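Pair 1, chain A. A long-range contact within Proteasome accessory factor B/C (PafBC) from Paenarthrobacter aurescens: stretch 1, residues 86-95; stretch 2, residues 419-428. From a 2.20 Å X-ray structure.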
# COMPACT_ATOMS: atom_id res chain seq x y z
N ASN A 86 20.86 -13.44 14.39
CA ASN A 86 20.18 -14.26 13.42
C ASN A 86 19.33 -13.46 12.45
O ASN A 86 18.52 -14.05 11.73
CB ASN A 86 19.34 -15.34 14.10
CG ASN A 86 18.38 -14.77 15.10
OD1 ASN A 86 18.03 -13.58 15.05
ND2 ASN A 86 17.90 -15.64 16.02
N ARG A 87 19.49 -12.13 12.42
CA ARG A 87 18.87 -11.22 11.45
C ARG A 87 19.92 -10.27 10.90
O ARG A 87 20.95 -10.07 11.53
CB ARG A 87 17.77 -10.29 12.06
CG ARG A 87 16.55 -10.91 12.53
CD ARG A 87 15.40 -9.89 12.64
NE ARG A 87 15.65 -8.65 13.40
CZ ARG A 87 15.63 -7.41 12.91
NH1 ARG A 87 15.39 -7.14 11.61
NH2 ARG A 87 15.84 -6.41 13.74
N LEU A 88 19.70 -9.75 9.69
CA LEU A 88 20.47 -8.61 9.17
C LEU A 88 19.50 -7.47 8.87
O LEU A 88 18.98 -7.35 7.75
CB LEU A 88 21.25 -9.04 7.93
CG LEU A 88 22.46 -9.91 8.34
CD1 LEU A 88 23.04 -10.58 7.13
CD2 LEU A 88 23.58 -9.12 9.06
N PRO A 89 19.26 -6.57 9.83
CA PRO A 89 18.20 -5.56 9.66
C PRO A 89 18.48 -4.54 8.57
O PRO A 89 17.52 -3.90 8.08
CB PRO A 89 18.16 -4.86 11.03
CG PRO A 89 18.87 -5.76 11.95
CD PRO A 89 19.87 -6.54 11.16
N ASP A 90 19.75 -4.37 8.18
CA ASP A 90 20.17 -3.28 7.29
C ASP A 90 20.36 -3.82 5.88
O ASP A 90 21.11 -4.78 5.68
CB ASP A 90 21.47 -2.62 7.76
CG ASP A 90 21.36 -2.06 9.16
OD1 ASP A 90 22.22 -2.36 10.00
OD2 ASP A 90 20.39 -1.33 9.42
N VAL A 91 19.65 -3.24 4.91
CA VAL A 91 19.77 -3.64 3.51
C VAL A 91 19.94 -2.38 2.67
O VAL A 91 19.46 -1.30 3.03
CB VAL A 91 18.55 -4.46 2.99
CG1 VAL A 91 18.20 -5.65 3.93
CG2 VAL A 91 17.34 -3.59 2.79
N SER A 92 20.65 -2.50 1.56
CA SER A 92 20.78 -1.42 0.60
C SER A 92 19.94 -1.76 -0.60
O SER A 92 20.14 -2.82 -1.21
CB SER A 92 22.22 -1.21 0.16
OG SER A 92 23.00 -1.12 1.32
N LEU A 93 19.04 -0.86 -0.96
CA LEU A 93 18.08 -1.14 -2.01
C LEU A 93 18.37 -0.29 -3.22
O LEU A 93 18.70 0.89 -3.09
CB LEU A 93 16.65 -0.88 -1.51
CG LEU A 93 16.19 -1.81 -0.38
CD1 LEU A 93 14.76 -1.53 0.04
CD2 LEU A 93 16.36 -3.26 -0.83
N THR A 94 18.29 -0.89 -4.40
CA THR A 94 18.25 -0.11 -5.62
C THR A 94 16.87 0.52 -5.80
O THR A 94 15.87 0.06 -5.23
CB THR A 94 18.54 -0.99 -6.82
OG1 THR A 94 17.41 -1.84 -7.02
CG2 THR A 94 19.86 -1.81 -6.61
N PRO A 95 16.77 1.56 -6.64
CA PRO A 95 15.45 2.12 -6.92
C PRO A 95 14.45 1.10 -7.43
O PRO A 95 13.30 1.09 -6.95
CB PRO A 95 15.75 3.22 -7.95
CG PRO A 95 17.24 3.65 -7.61
CD PRO A 95 17.89 2.34 -7.24
N LEU A 419 25.08 4.95 -4.38
CA LEU A 419 24.62 5.51 -3.12
C LEU A 419 23.28 4.88 -2.78
O LEU A 419 22.32 5.57 -2.45
CB LEU A 419 24.50 7.03 -3.18
CG LEU A 419 25.64 8.00 -3.51
CD1 LEU A 419 25.08 9.38 -3.81
CD2 LEU A 419 26.53 8.07 -2.28
N ASN A 420 23.19 3.55 -2.91
CA ASN A 420 22.02 2.83 -2.42
C ASN A 420 21.71 3.32 -1.01
O ASN A 420 22.60 3.36 -0.14
CB ASN A 420 22.24 1.32 -2.43
CG ASN A 420 22.07 0.69 -3.81
OD1 ASN A 420 21.85 1.39 -4.81
ND2 ASN A 420 22.18 -0.64 -3.87
N ARG A 421 20.46 3.68 -0.79
CA ARG A 421 20.03 4.17 0.51
C ARG A 421 19.90 2.99 1.47
O ARG A 421 19.13 2.07 1.19
CB ARG A 421 18.72 4.93 0.35
CG ARG A 421 18.52 5.40 -1.09
CD ARG A 421 17.47 6.48 -1.26
NE ARG A 421 17.85 7.71 -0.56
CZ ARG A 421 17.22 8.88 -0.68
NH1 ARG A 421 17.64 9.93 0.02
NH2 ARG A 421 16.16 9.00 -1.48
N PRO A 422 20.65 2.97 2.58
CA PRO A 422 20.47 1.84 3.50
C PRO A 422 19.17 2.06 4.24
O PRO A 422 18.74 3.19 4.48
CB PRO A 422 21.68 1.94 4.44
CG PRO A 422 22.69 2.74 3.66
CD PRO A 422 21.87 3.73 2.87
N VAL A 423 18.50 0.96 4.51
CA VAL A 423 17.26 0.99 5.23
C VAL A 423 17.33 -0.08 6.31
O VAL A 423 17.89 -1.16 6.07
CB VAL A 423 16.07 0.71 4.28
CG1 VAL A 423 14.76 0.55 5.07
CG2 VAL A 423 15.97 1.79 3.20
N ARG A 424 16.80 0.23 7.48
CA ARG A 424 16.72 -0.71 8.57
C ARG A 424 15.28 -1.16 8.65
O ARG A 424 14.37 -0.33 8.58
CB ARG A 424 17.17 -0.08 9.88
CG ARG A 424 17.00 -1.01 11.08
CD ARG A 424 17.87 -0.60 12.25
NE ARG A 424 19.26 -0.49 11.83
CZ ARG A 424 20.29 -0.36 12.67
NH1 ARG A 424 21.54 -0.25 12.21
NH2 ARG A 424 20.09 -0.36 13.98
N PHE A 425 15.06 -2.45 8.77
CA PHE A 425 13.75 -3.01 9.01
C PHE A 425 13.80 -3.80 10.30
O PHE A 425 14.74 -4.57 10.52
CB PHE A 425 13.28 -3.92 7.88
CG PHE A 425 13.06 -3.22 6.57
CD1 PHE A 425 11.87 -2.54 6.31
CD2 PHE A 425 14.02 -3.24 5.59
CE1 PHE A 425 11.65 -1.88 5.07
CE2 PHE A 425 13.82 -2.60 4.36
CZ PHE A 425 12.64 -1.93 4.09
N SER A 426 12.79 -3.65 11.13
CA SER A 426 12.62 -4.60 12.22
C SER A 426 12.16 -5.96 11.67
O SER A 426 11.75 -6.10 10.50
CB SER A 426 11.58 -4.08 13.21
OG SER A 426 10.31 -3.89 12.53
N GLU A 427 12.18 -6.96 12.55
CA GLU A 427 11.69 -8.27 12.19
C GLU A 427 10.25 -8.20 11.68
O GLU A 427 9.93 -8.75 10.62
CB GLU A 427 11.81 -9.22 13.38
CG GLU A 427 11.34 -10.64 13.06
CD GLU A 427 11.58 -11.63 14.18
OE1 GLU A 427 12.30 -11.31 15.13
OE2 GLU A 427 11.05 -12.75 14.12
N GLU A 428 9.40 -7.43 12.38
CA GLU A 428 7.98 -7.35 12.04
C GLU A 428 7.75 -6.66 10.70
O GLU A 428 6.91 -7.11 9.91
CB GLU A 428 7.23 -6.63 13.16
CG GLU A 428 7.15 -7.42 14.51
CD GLU A 428 8.48 -7.50 15.33
OE1 GLU A 428 9.48 -6.79 15.02
OE2 GLU A 428 8.52 -8.31 16.30

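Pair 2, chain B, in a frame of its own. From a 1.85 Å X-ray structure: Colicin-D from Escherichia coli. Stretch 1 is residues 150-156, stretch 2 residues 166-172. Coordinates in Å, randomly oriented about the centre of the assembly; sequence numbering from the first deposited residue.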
# COMPACT_ATOMS: atom_id res chain seq x y z
N ASN B 150 -25.42 5.05 9.12
CA ASN B 150 -25.56 6.47 8.84
C ASN B 150 -24.18 7.10 8.67
O ASN B 150 -23.40 7.14 9.63
CB ASN B 150 -26.35 7.16 9.95
CG ASN B 150 -27.86 6.99 9.81
OD1 ASN B 150 -28.34 6.23 8.96
ND2 ASN B 150 -28.61 7.69 10.64
N LEU B 151 -23.89 7.58 7.47
CA LEU B 151 -22.60 8.22 7.30
C LEU B 151 -22.77 9.72 7.19
O LEU B 151 -23.69 10.21 6.53
CB LEU B 151 -21.86 7.72 6.05
CG LEU B 151 -21.47 6.24 6.05
CD1 LEU B 151 -20.58 5.93 4.85
CD2 LEU B 151 -20.78 5.88 7.35
N PRO B 152 -21.87 10.47 7.82
CA PRO B 152 -21.94 11.91 7.72
C PRO B 152 -21.50 12.42 6.35
O PRO B 152 -21.83 13.56 5.97
CB PRO B 152 -21.01 12.36 8.86
CG PRO B 152 -20.05 11.41 8.97
CD PRO B 152 -20.74 10.08 8.68
N VAL B 153 -20.76 11.61 5.59
CA VAL B 153 -20.27 11.95 4.26
C VAL B 153 -20.50 10.75 3.37
O VAL B 153 -20.14 9.63 3.74
CB VAL B 153 -18.77 12.29 4.25
CG1 VAL B 153 -18.30 12.55 2.82
CG2 VAL B 153 -18.50 13.47 5.10
N ARG B 154 -21.10 10.97 2.20
CA ARG B 154 -21.19 9.92 1.20
C ARG B 154 -20.41 10.32 -0.04
O ARG B 154 -20.11 11.50 -0.26
CB ARG B 154 -22.65 9.61 0.85
CG ARG B 154 -23.35 8.82 1.96
CD ARG B 154 -24.85 8.75 1.74
NE ARG B 154 -25.20 7.86 0.64
CZ ARG B 154 -26.45 7.68 0.22
NH1 ARG B 154 -27.44 8.34 0.82
NH2 ARG B 154 -26.71 6.86 -0.79
N GLY B 155 -20.08 9.32 -0.85
CA GLY B 155 -19.21 9.52 -1.99
C GLY B 155 -19.89 9.13 -3.29
O GLY B 155 -20.79 8.29 -3.31
N GLN B 156 -19.43 9.75 -4.37
CA GLN B 156 -19.92 9.47 -5.71
C GLN B 156 -18.79 9.67 -6.70
O GLN B 156 -18.08 10.68 -6.64
CB GLN B 156 -21.09 10.40 -6.04
CG GLN B 156 -21.27 10.67 -7.50
CD GLN B 156 -22.61 11.24 -7.81
OE1 GLN B 156 -22.86 12.43 -7.63
NE2 GLN B 156 -23.51 10.38 -8.27
N LEU B 166 -13.83 11.89 -7.35
CA LEU B 166 -14.70 11.49 -6.25
C LEU B 166 -15.29 12.74 -5.62
O LEU B 166 -14.55 13.62 -5.16
CB LEU B 166 -13.91 10.69 -5.21
CG LEU B 166 -14.68 10.17 -4.00
CD1 LEU B 166 -15.74 9.18 -4.42
CD2 LEU B 166 -13.70 9.53 -3.03
N ASP B 167 -16.62 12.84 -5.63
CA ASP B 167 -17.31 13.92 -4.95
C ASP B 167 -17.69 13.45 -3.56
O ASP B 167 -18.38 12.43 -3.43
CB ASP B 167 -18.56 14.37 -5.71
CG ASP B 167 -18.24 15.32 -6.84
OD1 ASP B 167 -17.05 15.70 -6.96
OD2 ASP B 167 -19.17 15.69 -7.58
N LEU B 168 -17.23 14.16 -2.54
CA LEU B 168 -17.59 13.88 -1.16
C LEU B 168 -18.72 14.83 -0.78
O LEU B 168 -18.56 16.06 -0.85
CB LEU B 168 -16.39 14.01 -0.23
CG LEU B 168 -15.26 13.01 -0.51
CD1 LEU B 168 -14.20 13.06 0.59
CD2 LEU B 168 -15.79 11.59 -0.68
N LEU B 169 -19.85 14.25 -0.38
CA LEU B 169 -21.08 14.98 -0.16
C LEU B 169 -21.48 14.90 1.30
O LEU B 169 -21.53 13.80 1.88
CB LEU B 169 -22.21 14.43 -1.02
CG LEU B 169 -21.89 14.40 -2.51
CD1 LEU B 169 -22.90 13.52 -3.22
CD2 LEU B 169 -21.91 15.82 -3.06
N LYS B 170 -21.76 16.06 1.88
CA LYS B 170 -22.32 16.17 3.22
C LYS B 170 -23.73 15.57 3.25
O LYS B 170 -24.58 15.91 2.42
CB LYS B 170 -22.30 17.66 3.67
CG LYS B 170 -22.80 17.96 5.11
CD LYS B 170 -22.60 16.85 6.15
CE LYS B 170 -23.45 17.07 7.23
NZ LYS B 170 -23.96 15.71 7.66
N THR B 171 -23.99 14.70 4.21
CA THR B 171 -25.30 14.11 4.35
C THR B 171 -26.08 14.89 5.42
O THR B 171 -25.51 15.60 6.19
CB THR B 171 -25.30 12.60 4.70
OG1 THR B 171 -24.86 12.43 6.02
CG2 THR B 171 -24.45 11.79 3.80
N GLY B 172 -27.36 14.69 5.48
CA GLY B 172 -28.11 15.40 6.47
C GLY B 172 -29.51 15.20 6.07
O GLY B 172 -30.04 14.11 6.26

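What backbone arrangement do the two pairs share? Each is a pair of antiparallel strands whose axes approach to 4.6 Å, with 144° between their directions in pair 1 and 151° in pair 2; the central 14 residues superpose with an RMSD of 1.0 Å. A:Val91 falls on B:Arg154 and A:Val423 on B:Leu169, so the same hydrogen-bonded bridge sits in the middle of both. In pair 1, A:Val91 N donates to A:Val423 O (3.0 Å) and A:Val423 N to A:Val91 O (2.9 Å). In pair 2, B:Arg154 N reaches B:Leu169 O at 2.9 Å, and B:Leu169 N reaches B:Arg154 O at 2.8 Å.

How is the pairing extended from this centre? A proline carbonyl does the work at one end of both ladders: A:Phe425 N donates to A:Pro89 O (2.9 Å), and at the matching positions B:Thr171 N donates to B:Pro152 O (3.0 Å). In pair 2, B:Gln156 and B:Asp167 add a second two-bond bridge, with B:Gln156 N to B:Asp167 O at 3.0 Å and B:Asp167 N to B:Gln156 O at 2.8 Å.

What fills the face that carries A:Asp90 and A:Arg424? In pair 1 it is charge: A:Arg424 NE binds A:Asp90 OD2 at 2.8 Å in a salt bridge, with the carboxylate near the plane of the guanidinium, at its edge. The matching B:Val153 and B:Lys170 cannot pair this way, since valine offers no charge. Instead, B:Val153 CG1 packs on B:Leu168 CB at 3.9 Å. Further along this face, A:Ser92 CB lies 3.6 Å from A:Asn420 CB, whereas the matching B:Gly155 has no side chain; an ideal CB there would come tightly within 3.4 Å of B:Leu166 CD1.

How do different side chains close the end beyond the strands? A:Phe425 and B:Thr171 share a backbone position but use it differently. The phenylalanine turns its ring edge to the valine, A:Val91 CG2 lying 4.0 Å from A:Phe425 CE2, while A:Arg87 NH1 donates to A:Phe425 O at 2.9 Å. The shorter threonine also makes an apolar contact at the equivalent place, B:Thr171 CG2 to B:Arg154 CG at 3.7 Å, but its hydroxyl adds a polar link: B:Thr171 OG1 donates to B:Leu151 O at 2.6 Å. Thus a long arginine fastens this end in pair 1, and a short hydroxyl in pair 2.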